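Local coordinates for protein VP24 (White spot syndrome virus, PDB 5HLJ) that serves as a major envelope protein of the virus, forming a three-chain assembly, and probably has a structural role in the virion, at residues A[77-82]-A[90-95]; A[110-115]-A[162-167]; A[128-133]-A[145-150]. One frame throughout, in Å; residues are numbered along the deposited sequence.

Contact 1 (A[77-82]-A[90-95])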
ATOM      1  N   GLY A  77      17.557 -22.029  -9.353  1.00 77.39           N
ATOM      2  CA  GLY A  77      17.387 -21.715 -10.755  1.00 81.84           C
ATOM      3  C   GLY A  77      16.119 -20.941 -11.022  1.00 76.00           C
ATOM      4  O   GLY A  77      16.087 -20.122 -11.927  1.00 76.59           O
ATOM      5  N   ASP A  78      15.071 -21.196 -10.242  1.00 78.38           N
ATOM      6  CA  ASP A  78      13.837 -20.413 -10.348  1.00 75.26           C
ATOM      7  C   ASP A  78      13.991 -19.089  -9.575  1.00 71.62           C
ATOM      8  O   ASP A  78      13.350 -18.881  -8.548  1.00 72.58           O
ATOM      9  CB  ASP A  78      12.644 -21.218  -9.824  1.00 74.59           C
ATOM     10  CG  ASP A  78      12.330 -22.450 -10.681  1.00 74.74           C
ATOM     11  OD1 ASP A  78      12.639 -22.455 -11.895  1.00 71.22           O
ATOM     12  OD2 ASP A  78      11.750 -23.419 -10.135  1.00 74.68           O
ATOM     13  N   HIS A  79      14.864 -18.213 -10.076  1.00 71.95           N
ATOM     14  CA  HIS A  79      15.212 -16.954  -9.418  1.00 70.24           C
ATOM     15  C   HIS A  79      15.599 -15.890 -10.433  1.00 71.96           C
ATOM     16  O   HIS A  79      16.509 -16.113 -11.231  1.00 75.03           O
ATOM     17  CB  HIS A  79      16.396 -17.121  -8.461  1.00 66.71           C
ATOM     18  CG  HIS A  79      16.058 -17.745  -7.148  1.00 69.77           C
ATOM     19  ND1 HIS A  79      15.506 -17.036  -6.108  1.00 73.71           N
ATOM     20  CD2 HIS A  79      16.240 -19.008  -6.688  1.00 71.49           C
ATOM     21  CE1 HIS A  79      15.340 -17.836  -5.066  1.00 73.84           C
ATOM     22  NE2 HIS A  79      15.780 -19.041  -5.399  1.00 73.22           N
ATOM     23  N   THR A  80      14.959 -14.726 -10.386  1.00 65.54           N
ATOM     24  CA  THR A  80      15.453 -13.596 -11.166  1.00 68.73           C
ATOM     25  C   THR A  80      16.396 -12.755 -10.319  1.00 71.61           C
ATOM     26  O   THR A  80      16.969 -11.774 -10.797  1.00 72.67           O
ATOM     27  CB  THR A  80      14.327 -12.702 -11.665  1.00 67.99           C
ATOM     28  OG1 THR A  80      13.605 -12.203 -10.529  1.00 69.28           O
ATOM     29  CG2 THR A  80      13.388 -13.478 -12.585  1.00 64.99           C
ATOM     30  N   LEU A  81      16.543 -13.151  -9.061  1.00 67.66           N
ATOM     31  CA  LEU A  81      17.242 -12.365  -8.055  1.00 69.25           C
ATOM     32  C   LEU A  81      18.404 -13.135  -7.425  1.00 73.34           C
ATOM     33  O   LEU A  81      18.276 -14.323  -7.143  1.00 70.85           O
ATOM     34  CB  LEU A  81      16.260 -11.956  -6.957  1.00 66.62           C
ATOM     35  CG  LEU A  81      15.609 -10.575  -6.847  1.00 74.02           C
ATOM     36  CD1 LEU A  81      15.462  -9.844  -8.174  1.00 65.20           C
ATOM     37  CD2 LEU A  81      14.268 -10.705  -6.100  1.00 66.16           C
ATOM     38  N   ASN A  82      19.523 -12.458  -7.176  1.00 73.80           N
ATOM     39  CA  ASN A  82      20.614 -13.072  -6.427  1.00 74.30           C
ATOM     40  C   ASN A  82      20.273 -13.154  -4.957  1.00 73.44           C
ATOM     41  O   ASN A  82      20.561 -12.236  -4.204  1.00 83.39           O
ATOM     42  CB  ASN A  82      21.928 -12.293  -6.555  1.00 72.83           C
ATOM     43  CG  ASN A  82      22.429 -12.204  -7.969  1.00 81.91           C
ATOM     44  OD1 ASN A  82      22.008 -12.961  -8.859  1.00 82.01           O
ATOM     45  ND2 ASN A  82      23.348 -11.266  -8.195  1.00 83.47           N
ATOM     46  N   GLU A  90      16.861 -13.486   2.400  1.00 69.94           N
ATOM     47  CA  GLU A  90      16.523 -12.946   1.094  1.00 68.18           C
ATOM     48  C   GLU A  90      15.660 -13.936   0.338  1.00 68.56           C
ATOM     49  O   GLU A  90      16.110 -15.026   0.004  1.00 70.55           O
ATOM     50  CB  GLU A  90      17.794 -12.609   0.317  1.00 64.41           C
ATOM     51  CG  GLU A  90      18.738 -11.720   1.107  1.00 67.65           C
ATOM     52  CD  GLU A  90      19.975 -11.282   0.319  1.00 78.02           C
ATOM     53  OE1 GLU A  90      20.364 -11.971  -0.657  1.00 73.83           O
ATOM     54  OE2 GLU A  90      20.549 -10.230   0.683  1.00 72.82           O
ATOM     55  N   LEU A  91      14.404 -13.558   0.097  1.00 67.73           N
ATOM     56  CA  LEU A  91      13.410 -14.481  -0.455  1.00 69.37           C
ATOM     57  C   LEU A  91      12.796 -13.957  -1.734  1.00 66.28           C
ATOM     58  O   LEU A  91      12.672 -12.749  -1.933  1.00 64.92           O
ATOM     59  CB  LEU A  91      12.298 -14.753   0.561  1.00 65.13           C
ATOM     60  CG  LEU A  91      12.421 -15.970   1.478  1.00 72.90           C
ATOM     61  CD1 LEU A  91      13.727 -15.939   2.251  1.00 69.60           C
ATOM     62  CD2 LEU A  91      11.232 -16.040   2.443  1.00 63.35           C
ATOM     63  N   GLU A  92      12.398 -14.872  -2.602  1.00 64.93           N
ATOM     64  CA  GLU A  92      11.790 -14.470  -3.855  1.00 64.32           C
ATOM     65  C   GLU A  92      10.522 -15.275  -4.113  1.00 65.56           C
ATOM     66  O   GLU A  92      10.466 -16.473  -3.854  1.00 66.84           O
ATOM     67  CB  GLU A  92      12.794 -14.628  -4.998  1.00 61.71           C
ATOM     68  CG  GLU A  92      12.288 -14.177  -6.374  1.00 63.57           C
ATOM     69  CD  GLU A  92      13.331 -14.342  -7.476  1.00 70.16           C
ATOM     70  OE1 GLU A  92      14.494 -14.720  -7.178  1.00 71.20           O
ATOM     71  OE2 GLU A  92      12.989 -14.098  -8.653  1.00 73.91           O
ATOM     72  N   LEU A  93       9.477 -14.600  -4.562  1.00 63.87           N
ATOM     73  CA  LEU A  93       8.343 -15.293  -5.149  1.00 66.34           C
ATOM     74  C   LEU A  93       8.608 -15.408  -6.651  1.00 65.92           C
ATOM     75  O   LEU A  93       8.764 -14.397  -7.331  1.00 62.04           O
ATOM     76  CB  LEU A  93       7.022 -14.550  -4.890  1.00 63.20           C
ATOM     77  CG  LEU A  93       5.862 -15.154  -5.690  1.00 64.44           C
ATOM     78  CD1 LEU A  93       5.423 -16.509  -5.093  1.00 57.58           C
ATOM     79  CD2 LEU A  93       4.691 -14.188  -5.838  1.00 60.15           C
ATOM     80  N   TYR A  94       8.701 -16.631  -7.160  1.00 63.84           N
ATOM     81  CA  TYR A  94       8.848 -16.833  -8.592  1.00 63.30           C
ATOM     82  C   TYR A  94       7.598 -17.557  -9.064  1.00 66.81           C
ATOM     83  O   TYR A  94       7.465 -18.779  -8.888  1.00 62.33           O
ATOM     84  CB  TYR A  94      10.126 -17.627  -8.925  1.00 68.37           C
ATOM     85  CG  TYR A  94      10.435 -17.684 -10.410  1.00 67.44           C
ATOM     86  CD1 TYR A  94      11.415 -16.874 -10.977  1.00 68.87           C
ATOM     87  CD2 TYR A  94       9.732 -18.545 -11.250  1.00 66.81           C
ATOM     88  CE1 TYR A  94      11.686 -16.930 -12.352  1.00 67.63           C
ATOM     89  CE2 TYR A  94       9.983 -18.602 -12.603  1.00 67.15           C
ATOM     90  CZ  TYR A  94      10.958 -17.799 -13.158  1.00 72.10           C
ATOM     91  OH  TYR A  94      11.180 -17.881 -14.523  1.00 77.17           O
ATOM     92  N   ALA A  95       6.669 -16.803  -9.647  1.00 62.62           N
ATOM     93  CA  ALA A  95       5.361 -17.357  -9.958  1.00 62.31           C
ATOM     94  C   ALA A  95       5.090 -17.395 -11.451  1.00 63.96           C
ATOM     95  O   ALA A  95       5.567 -16.547 -12.203  1.00 62.19           O
ATOM     96  CB  ALA A  95       4.268 -16.561  -9.252  1.00 62.07           C
TER
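Glu-92 reaches from strand 90-99 into the loop 77-82, its tip held by a His-carboxylate hydrogen bond from His-79 and by donors of Thr-80 and Leu-81. Its CB lies 3.8 Å from ND1 of His-79. With CG anti to the backbone N (chi1 -178°), CG passes Leu-81 CD2, a methyl suited to the apolar stem. OE1 takes a hydrogen bond of 2.7 Å from His-79 ND1, which comes from above the carboxylate plane, and a weak one from Leu-81 N. OE2 accepts twice: it receives Thr-80 N on its syn lone pair in a nearly straight bond of 2.7 Å, while Thr-80 OG1 arrives from above the plane. Threonine suits this place because backbone and hydroxyl can serve one oxygen together. So many donors would favour an ionised carboxylate. His-79 NE2 also donates to Gly-31 O and the ring stacks on His-33, which limits its rotation; donation from both nitrogens is consistent with an imidazolium. Tyr-94 turns a ring face to Asp-78, the centre of an inverse gamma turn, whose CA sits 4.3 Å above the ring centre, while Thr-80 CG2 meets the ring edge 3.9 Å from CE1.

Contact 2 (A[110-115]-A[162-167])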
ATOM      1  N   VAL A 110       2.290  -4.614  -4.702  1.00 66.05           N
ATOM      2  CA  VAL A 110       2.044  -5.676  -3.752  1.00 63.68           C
ATOM      3  C   VAL A 110       2.344  -5.164  -2.358  1.00 66.00           C
ATOM      4  O   VAL A 110       3.086  -4.203  -2.192  1.00 70.52           O
ATOM      5  CB  VAL A 110       2.899  -6.941  -4.033  1.00 66.57           C
ATOM      6  CG1 VAL A 110       2.784  -7.360  -5.485  1.00 64.27           C
ATOM      7  CG2 VAL A 110       4.333  -6.702  -3.670  1.00 60.47           C
ATOM      8  N   SER A 111       1.765  -5.807  -1.355  1.00 64.79           N
ATOM      9  CA  SER A 111       2.168  -5.554   0.015  1.00 61.63           C
ATOM     10  C   SER A 111       2.047  -6.845   0.799  1.00 61.35           C
ATOM     11  O   SER A 111       1.367  -7.775   0.375  1.00 61.15           O
ATOM     12  CB  SER A 111       1.342  -4.422   0.646  1.00 61.79           C
ATOM     13  OG  SER A 111      -0.043  -4.661   0.519  1.00 74.29           O
ATOM     14  N   LEU A 112       2.752  -6.903   1.922  1.00 62.00           N
ATOM     15  CA  LEU A 112       2.787  -8.077   2.767  1.00 60.33           C
ATOM     16  C   LEU A 112       2.452  -7.716   4.189  1.00 64.13           C
ATOM     17  O   LEU A 112       2.843  -6.664   4.690  1.00 62.77           O
ATOM     18  CB  LEU A 112       4.174  -8.738   2.783  1.00 64.71           C
ATOM     19  CG  LEU A 112       4.782  -9.558   1.657  1.00 70.55           C
ATOM     20  CD1 LEU A 112       6.085 -10.110   2.202  1.00 68.25           C
ATOM     21  CD2 LEU A 112       3.869 -10.688   1.194  1.00 62.62           C
ATOM     22  N   SER A 113       1.771  -8.632   4.846  1.00 62.27           N
ATOM     23  CA  SER A 113       1.626  -8.594   6.275  1.00 62.23           C
ATOM     24  C   SER A 113       2.033  -9.972   6.782  1.00 62.57           C
ATOM     25  O   SER A 113       1.700 -10.973   6.151  1.00 65.71           O
ATOM     26  CB  SER A 113       0.187  -8.256   6.663  1.00 59.71           C
ATOM     27  OG  SER A 113      -0.069  -8.587   8.022  1.00 64.82           O
ATOM     28  N   PRO A 114       2.760 -10.037   7.906  1.00 62.17           N
ATOM     29  CA  PRO A 114       2.924 -11.351   8.544  1.00 64.65           C
ATOM     30  C   PRO A 114       1.562 -11.892   8.939  1.00 63.37           C
ATOM     31  O   PRO A 114       0.675 -11.082   9.229  1.00 65.57           O
ATOM     32  CB  PRO A 114       3.780 -11.054   9.777  1.00 59.48           C
ATOM     33  CG  PRO A 114       3.504  -9.585  10.080  1.00 58.71           C
ATOM     34  CD  PRO A 114       3.325  -8.945   8.720  1.00 64.64           C
ATOM     35  N   GLY A 115       1.380 -13.208   8.897  1.00 63.21           N
ATOM     36  CA  GLY A 115       0.191 -13.835   9.451  1.00 61.75           C
ATOM     37  C   GLY A 115       0.395 -14.073  10.945  1.00 67.59           C
ATOM     38  O   GLY A 115       1.480 -13.819  11.474  1.00 66.96           O
ATOM     39  N   TYR A 162       2.857 -15.488   5.790  1.00 64.15           N
ATOM     40  CA  TYR A 162       2.567 -14.138   5.307  1.00 67.06           C
ATOM     41  C   TYR A 162       1.264 -14.036   4.524  1.00 65.63           C
ATOM     42  O   TYR A 162       0.770 -15.019   3.968  1.00 66.23           O
ATOM     43  CB  TYR A 162       3.739 -13.612   4.454  1.00 60.03           C
ATOM     44  CG  TYR A 162       4.853 -13.162   5.357  1.00 66.51           C
ATOM     45  CD1 TYR A 162       5.794 -14.078   5.869  1.00 67.72           C
ATOM     46  CD2 TYR A 162       4.939 -11.843   5.762  1.00 61.22           C
ATOM     47  CE1 TYR A 162       6.797 -13.664   6.756  1.00 60.78           C
ATOM     48  CE2 TYR A 162       5.922 -11.426   6.633  1.00 65.87           C
ATOM     49  CZ  TYR A 162       6.849 -12.335   7.130  1.00 64.36           C
ATOM     50  OH  TYR A 162       7.811 -11.869   7.994  1.00 66.13           O
ATOM     51  N   LEU A 163       0.711 -12.825   4.518  1.00 66.68           N
ATOM     52  CA  LEU A 163      -0.490 -12.491   3.759  1.00 65.02           C
ATOM     53  C   LEU A 163      -0.074 -11.565   2.646  1.00 64.68           C
ATOM     54  O   LEU A 163       0.627 -10.587   2.882  1.00 65.85           O
ATOM     55  CB  LEU A 163      -1.539 -11.830   4.646  1.00 62.95           C
ATOM     56  CG  LEU A 163      -1.821 -12.573   5.954  1.00 66.93           C
ATOM     57  CD1 LEU A 163      -2.764 -11.785   6.878  1.00 64.51           C
ATOM     58  CD2 LEU A 163      -2.403 -13.937   5.611  1.00 66.09           C
ATOM     59  N   LEU A 164      -0.492 -11.884   1.429  1.00 64.31           N
ATOM     60  CA  LEU A 164      -0.058 -11.150   0.258  1.00 63.82           C
ATOM     61  C   LEU A 164      -1.215 -10.369  -0.351  1.00 64.21           C
ATOM     62  O   LEU A 164      -2.268 -10.929  -0.628  1.00 64.98           O
ATOM     63  CB  LEU A 164       0.526 -12.123  -0.770  1.00 68.20           C
ATOM     64  CG  LEU A 164       0.843 -11.607  -2.183  1.00 69.67           C
ATOM     65  CD1 LEU A 164       2.009 -10.615  -2.172  1.00 63.61           C
ATOM     66  CD2 LEU A 164       1.136 -12.782  -3.131  1.00 66.94           C
ATOM     67  N   SER A 165      -1.018  -9.074  -0.544  1.00 60.29           N
ATOM     68  CA  SER A 165      -1.981  -8.264  -1.268  1.00 64.71           C
ATOM     69  C   SER A 165      -1.435  -7.861  -2.625  1.00 64.05           C
ATOM     70  O   SER A 165      -0.356  -7.282  -2.711  1.00 65.81           O
ATOM     71  CB  SER A 165      -2.357  -7.011  -0.479  1.00 63.98           C
ATOM     72  OG  SER A 165      -3.282  -7.309   0.543  1.00 76.01           O
ATOM     73  N   MET A 166      -2.179  -8.164  -3.679  1.00 62.22           N
ATOM     74  CA  MET A 166      -1.805  -7.703  -5.015  1.00 67.87           C
ATOM     75  C   MET A 166      -2.909  -6.835  -5.591  1.00 67.50           C
ATOM     76  O   MET A 166      -4.083  -7.177  -5.488  1.00 69.24           O
ATOM     77  CB  MET A 166      -1.536  -8.881  -5.958  1.00 60.29           C
ATOM     78  CG  MET A 166      -0.473  -9.840  -5.474  1.00 65.27           C
ATOM     79  SD  MET A 166      -0.033 -11.094  -6.707  1.00 72.62           S
ATOM     80  CE  MET A 166      -1.499 -12.128  -6.703  1.00 66.85           C
ATOM     81  N   ARG A 167      -2.546  -5.721  -6.214  1.00 64.56           N
ATOM     82  CA  ARG A 167      -3.545  -4.944  -6.920  1.00 65.38           C
ATOM     83  C   ARG A 167      -3.521  -5.247  -8.408  1.00 63.24           C
ATOM     84  O   ARG A 167      -2.495  -5.105  -9.062  1.00 66.87           O
ATOM     85  CB  ARG A 167      -3.356  -3.440  -6.686  1.00 71.37           C
ATOM     86  CG  ARG A 167      -4.422  -2.618  -7.413  1.00 76.52           C
ATOM     87  CD  ARG A 167      -4.358  -1.129  -7.080  1.00 86.83           C
ATOM     88  NE  ARG A 167      -5.022  -0.310  -8.102  1.00 92.85           N
ATOM     89  CZ  ARG A 167      -5.914   0.649  -7.837  1.00 97.89           C
ATOM     90  NH1 ARG A 167      -6.272   0.908  -6.574  1.00 97.49           N
ATOM     91  NH2 ARG A 167      -6.456   1.357  -8.832  1.00 84.96           N
TER
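Leu-112 lays its CD2 methyl 3.8 Å from CD1 of Leu-164, its partner in a non-hydrogen-bonded antiparallel pair, while its CD1 approaches CD2 of Tyr-162, the two side chains crossing at about a right angle. On the same face Val-110 and Met-166 lie side by side, pointing the same way, with CG1 of Val-110 4.1 Å from CG of Met-166. Branched and flexible apolar chains suit this face, where Phe-147 packs on both Leu-112 and Leu-164. The other face carries Ser-111 opposite Ser-165 and Ser-113 opposite Leu-163. OG of Ser-111 comes within 3.4 Å of Ser-165 CB, whereas Ser-165 OG is hydrogen-bonded to Asn-22 OD1. Between the strands, each of these two pairs exchanges two backbone hydrogen bonds, the shortest being Leu-163 N to Ser-113 O at 2.7 Å. Pro-114 has no N-H to give and sits at a non-hydrogen-bonded position, its CB 3.8 Å from CE2 of Tyr-162. Ser-113 OG donates to Pro-114 O and accepts from Phe-132 N of the third subunit. The chemistry thus implies a two-sided strand pair: apolar toward Phe-147 and the interior, and mixed where three serines and Leu-163 offer the third subunit polar and apolar contacts.

Contact 3 (A[128-133]-A[145-150])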
ATOM      1  N   PHE A 128      11.396  -6.040   6.994  1.00 66.92           N
ATOM      2  CA  PHE A 128      11.778  -6.400   5.631  1.00 64.60           C
ATOM      3  C   PHE A 128      11.685  -5.234   4.646  1.00 65.71           C
ATOM      4  O   PHE A 128      10.968  -4.267   4.862  1.00 66.52           O
ATOM      5  CB  PHE A 128      10.901  -7.559   5.125  1.00 68.57           C
ATOM      6  CG  PHE A 128       9.424  -7.262   5.161  1.00 69.35           C
ATOM      7  CD1 PHE A 128       8.792  -6.653   4.085  1.00 64.44           C
ATOM      8  CD2 PHE A 128       8.664  -7.589   6.277  1.00 69.56           C
ATOM      9  CE1 PHE A 128       7.435  -6.366   4.131  1.00 64.20           C
ATOM     10  CE2 PHE A 128       7.303  -7.312   6.320  1.00 66.80           C
ATOM     11  CZ  PHE A 128       6.692  -6.700   5.244  1.00 64.14           C
ATOM     12  N   VAL A 129      12.424  -5.338   3.554  1.00 69.57           N
ATOM     13  CA  VAL A 129      12.242  -4.437   2.432  1.00 66.78           C
ATOM     14  C   VAL A 129      11.652  -5.257   1.284  1.00 68.10           C
ATOM     15  O   VAL A 129      12.145  -6.334   0.944  1.00 65.32           O
ATOM     16  CB  VAL A 129      13.563  -3.757   2.011  1.00 65.90           C
ATOM     17  CG1 VAL A 129      13.366  -2.873   0.792  1.00 62.12           C
ATOM     18  CG2 VAL A 129      14.104  -2.942   3.152  1.00 65.11           C
ATOM     19  N   LEU A 130      10.554  -4.749   0.734  1.00 70.96           N
ATOM     20  CA  LEU A 130       9.839  -5.373  -0.366  1.00 64.32           C
ATOM     21  C   LEU A 130      10.332  -4.868  -1.708  1.00 64.27           C
ATOM     22  O   LEU A 130      10.375  -3.659  -1.930  1.00 65.60           O
ATOM     23  CB  LEU A 130       8.354  -5.069  -0.255  1.00 65.34           C
ATOM     24  CG  LEU A 130       7.349  -6.146   0.106  1.00 74.46           C
ATOM     25  CD1 LEU A 130       5.949  -5.552  -0.009  1.00 74.15           C
ATOM     26  CD2 LEU A 130       7.506  -7.300  -0.847  1.00 73.90           C
ATOM     27  N   TYR A 131      10.684  -5.777  -2.607  1.00 59.64           N
ATOM     28  CA  TYR A 131      10.962  -5.390  -3.975  1.00 61.19           C
ATOM     29  C   TYR A 131       9.791  -5.775  -4.897  1.00 64.18           C
ATOM     30  O   TYR A 131       9.370  -6.934  -4.932  1.00 62.33           O
ATOM     31  CB  TYR A 131      12.266  -6.025  -4.497  1.00 59.96           C
ATOM     32  CG  TYR A 131      12.385  -5.857  -6.000  1.00 59.19           C
ATOM     33  CD1 TYR A 131      12.729  -4.635  -6.551  1.00 62.02           C
ATOM     34  CD2 TYR A 131      12.077  -6.899  -6.867  1.00 63.38           C
ATOM     35  CE1 TYR A 131      12.793  -4.461  -7.924  1.00 64.90           C
ATOM     36  CE2 TYR A 131      12.123  -6.731  -8.241  1.00 60.50           C
ATOM     37  CZ  TYR A 131      12.488  -5.512  -8.757  1.00 62.40           C
ATOM     38  OH  TYR A 131      12.558  -5.334 -10.109  1.00 65.84           O
ATOM     39  N   PHE A 132       9.273  -4.809  -5.651  1.00 62.43           N
ATOM     40  CA  PHE A 132       8.296  -5.125  -6.683  1.00 61.31           C
ATOM     41  C   PHE A 132       8.264  -4.105  -7.813  1.00 62.75           C
ATOM     42  O   PHE A 132       8.142  -2.906  -7.582  1.00 66.48           O
ATOM     43  CB  PHE A 132       6.873  -5.246  -6.104  1.00 54.77           C
ATOM     44  CG  PHE A 132       5.855  -5.649  -7.142  1.00 59.84           C
ATOM     45  CD1 PHE A 132       5.861  -6.938  -7.673  1.00 57.58           C
ATOM     46  CD2 PHE A 132       4.942  -4.733  -7.637  1.00 59.19           C
ATOM     47  CE1 PHE A 132       4.944  -7.321  -8.643  1.00 58.37           C
ATOM     48  CE2 PHE A 132       4.016  -5.104  -8.608  1.00 62.42           C
ATOM     49  CZ  PHE A 132       4.018  -6.410  -9.108  1.00 62.57           C
ATOM     50  N   LYS A 133       8.328  -4.611  -9.037  1.00 64.06           N
ATOM     51  CA  LYS A 133       8.191  -3.810 -10.254  1.00 61.77           C
ATOM     52  C   LYS A 133       6.866  -4.154 -10.948  1.00 65.56           C
ATOM     53  O   LYS A 133       6.554  -5.336 -11.120  1.00 63.24           O
ATOM     54  CB  LYS A 133       9.386  -4.088 -11.163  1.00 63.02           C
ATOM     55  CG  LYS A 133       9.279  -3.642 -12.611  1.00 70.19           C
ATOM     56  CD  LYS A 133      10.580  -4.050 -13.324  1.00 74.40           C
ATOM     57  CE  LYS A 133      10.522  -3.919 -14.832  1.00 72.58           C
ATOM     58  NZ  LYS A 133      10.463  -2.508 -15.260  1.00 84.05           N
ATOM     59  N   LEU A 145       5.819 -13.742 -12.730  1.00 62.60           N
ATOM     60  CA  LEU A 145       5.514 -12.694 -11.757  1.00 64.74           C
ATOM     61  C   LEU A 145       6.404 -12.885 -10.551  1.00 63.07           C
ATOM     62  O   LEU A 145       6.457 -13.979  -9.991  1.00 60.73           O
ATOM     63  CB  LEU A 145       4.039 -12.727 -11.346  1.00 62.18           C
ATOM     64  CG  LEU A 145       3.550 -11.740 -10.272  1.00 64.50           C
ATOM     65  CD1 LEU A 145       3.680 -10.317 -10.740  1.00 60.51           C
ATOM     66  CD2 LEU A 145       2.075 -12.010  -9.893  1.00 59.92           C
ATOM     67  N   VAL A 146       7.140 -11.845 -10.165  1.00 64.58           N
ATOM     68  CA  VAL A 146       8.032 -11.985  -9.022  1.00 58.80           C
ATOM     69  C   VAL A 146       7.951 -10.789  -8.074  1.00 61.70           C
ATOM     70  O   VAL A 146       7.637  -9.667  -8.476  1.00 61.08           O
ATOM     71  CB  VAL A 146       9.543 -12.175  -9.456  1.00 67.88           C
ATOM     72  CG1 VAL A 146       9.679 -13.066 -10.682  1.00 61.46           C
ATOM     73  CG2 VAL A 146      10.228 -10.861  -9.703  1.00 66.04           C
ATOM     74  N   PHE A 147       8.238 -11.042  -6.805  1.00 59.40           N
ATOM     75  CA  PHE A 147       8.595  -9.972  -5.890  1.00 63.15           C
ATOM     76  C   PHE A 147       9.654 -10.529  -4.954  1.00 64.44           C
ATOM     77  O   PHE A 147       9.749 -11.752  -4.762  1.00 65.77           O
ATOM     78  CB  PHE A 147       7.368  -9.426  -5.130  1.00 61.82           C
ATOM     79  CG  PHE A 147       6.882 -10.312  -4.009  1.00 63.51           C
ATOM     80  CD1 PHE A 147       7.452 -10.239  -2.750  1.00 59.42           C
ATOM     81  CD2 PHE A 147       5.836 -11.194  -4.212  1.00 62.88           C
ATOM     82  CE1 PHE A 147       7.010 -11.049  -1.722  1.00 67.33           C
ATOM     83  CE2 PHE A 147       5.381 -12.003  -3.182  1.00 63.60           C
ATOM     84  CZ  PHE A 147       5.976 -11.939  -1.939  1.00 64.48           C
ATOM     85  N   GLY A 148      10.478  -9.646  -4.408  1.00 61.65           N
ATOM     86  CA  GLY A 148      11.462 -10.065  -3.432  1.00 61.73           C
ATOM     87  C   GLY A 148      11.187  -9.473  -2.069  1.00 65.06           C
ATOM     88  O   GLY A 148      10.534  -8.431  -1.935  1.00 63.34           O
ATOM     89  N   ALA A 149      11.668 -10.153  -1.041  1.00 61.02           N
ATOM     90  CA  ALA A 149      11.628  -9.587   0.297  1.00 65.48           C
ATOM     91  C   ALA A 149      12.932  -9.924   0.974  1.00 65.08           C
ATOM     92  O   ALA A 149      13.372 -11.066   0.942  1.00 66.76           O
ATOM     93  CB  ALA A 149      10.435 -10.123   1.104  1.00 60.71           C
ATOM     94  N   THR A 150      13.559  -8.922   1.568  1.00 63.19           N
ATOM     95  CA  THR A 150      14.775  -9.142   2.314  1.00 66.10           C
ATOM     96  C   THR A 150      14.524  -8.826   3.780  1.00 64.86           C
ATOM     97  O   THR A 150      14.285  -7.675   4.153  1.00 67.82           O
ATOM     98  CB  THR A 150      15.937  -8.298   1.746  1.00 69.15           C
ATOM     99  OG1 THR A 150      16.323  -8.840   0.481  1.00 66.73           O
ATOM    100  CG2 THR A 150      17.158  -8.320   2.680  1.00 63.15           C
TER
HETATM  101  O   HOH W   1       8.292  -7.528 -10.015  1.00 63.28           O
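Phe-132 and Phe-147 supply much of the apolar contact between these antiparallel segments. Phe-132 carries its CG off anti to the backbone N (chi1 -177°). CD1 of its ring lies 3.9 Å from CB of Phe-147, the side chains at about a right angle, and the ring edge meets Leu-145 CD1. Leu-130 sends CD2 to within 3.5 Å of Phe-147 CD1. These large side chains suit the interior, where Phe-147 also meets Phe-34.

Backbone hydrogen bonds join Val-129 with Thr-150 and Tyr-131 with Gly-148, two in each pair; Tyr-131 N to Gly-148 O is the shortest at 2.7 Å, its donor above the carbonyl plane. Glycine suits position 148, since a CB there would come 3.7 Å from Tyr-131 CB on the same face. Leu-130 and Ala-149 form the non-hydrogen-bonded pair between them. CA-H...O contacts add to the ladder, among them Phe-128 CA to Thr-150 O at 3.2 Å.

Past Phe-132 a water continues the link, accepting from Lys-133 N and donating to Val-146 O at 2.7 Å. The whole is an antiparallel beta ladder in which 128-131 is an outermost strand of its chain's sheet, next to the subunit interface, where the Tyr-131 ring meets Phe-123 of the second subunit.

Contact 3 is the most buried of the three, while contacts 1 and 2 are partly buried. All three reach one sheet. Contacts 1 and 3, with centres about 9 Å apart, are joined directly by the neighbouring strands 90-99 and 141-151: Leu-91 N and Ala-149 O probably hydrogen-bond. Contact 2 lies about 11 Å from contact 3, centre to centre, and meets it through packing, as where Leu-164 CD1 touches Phe-147 CE2. The chemistry follows the place. Contacts 2 and 3 are strand ladders, each with an apolar face toward the interior, whereas contact 1 ties a loop to a strand through one carboxylate. Along the chain, contact 3 is nested within the loop closed by contact 2, and contact 1 precedes both.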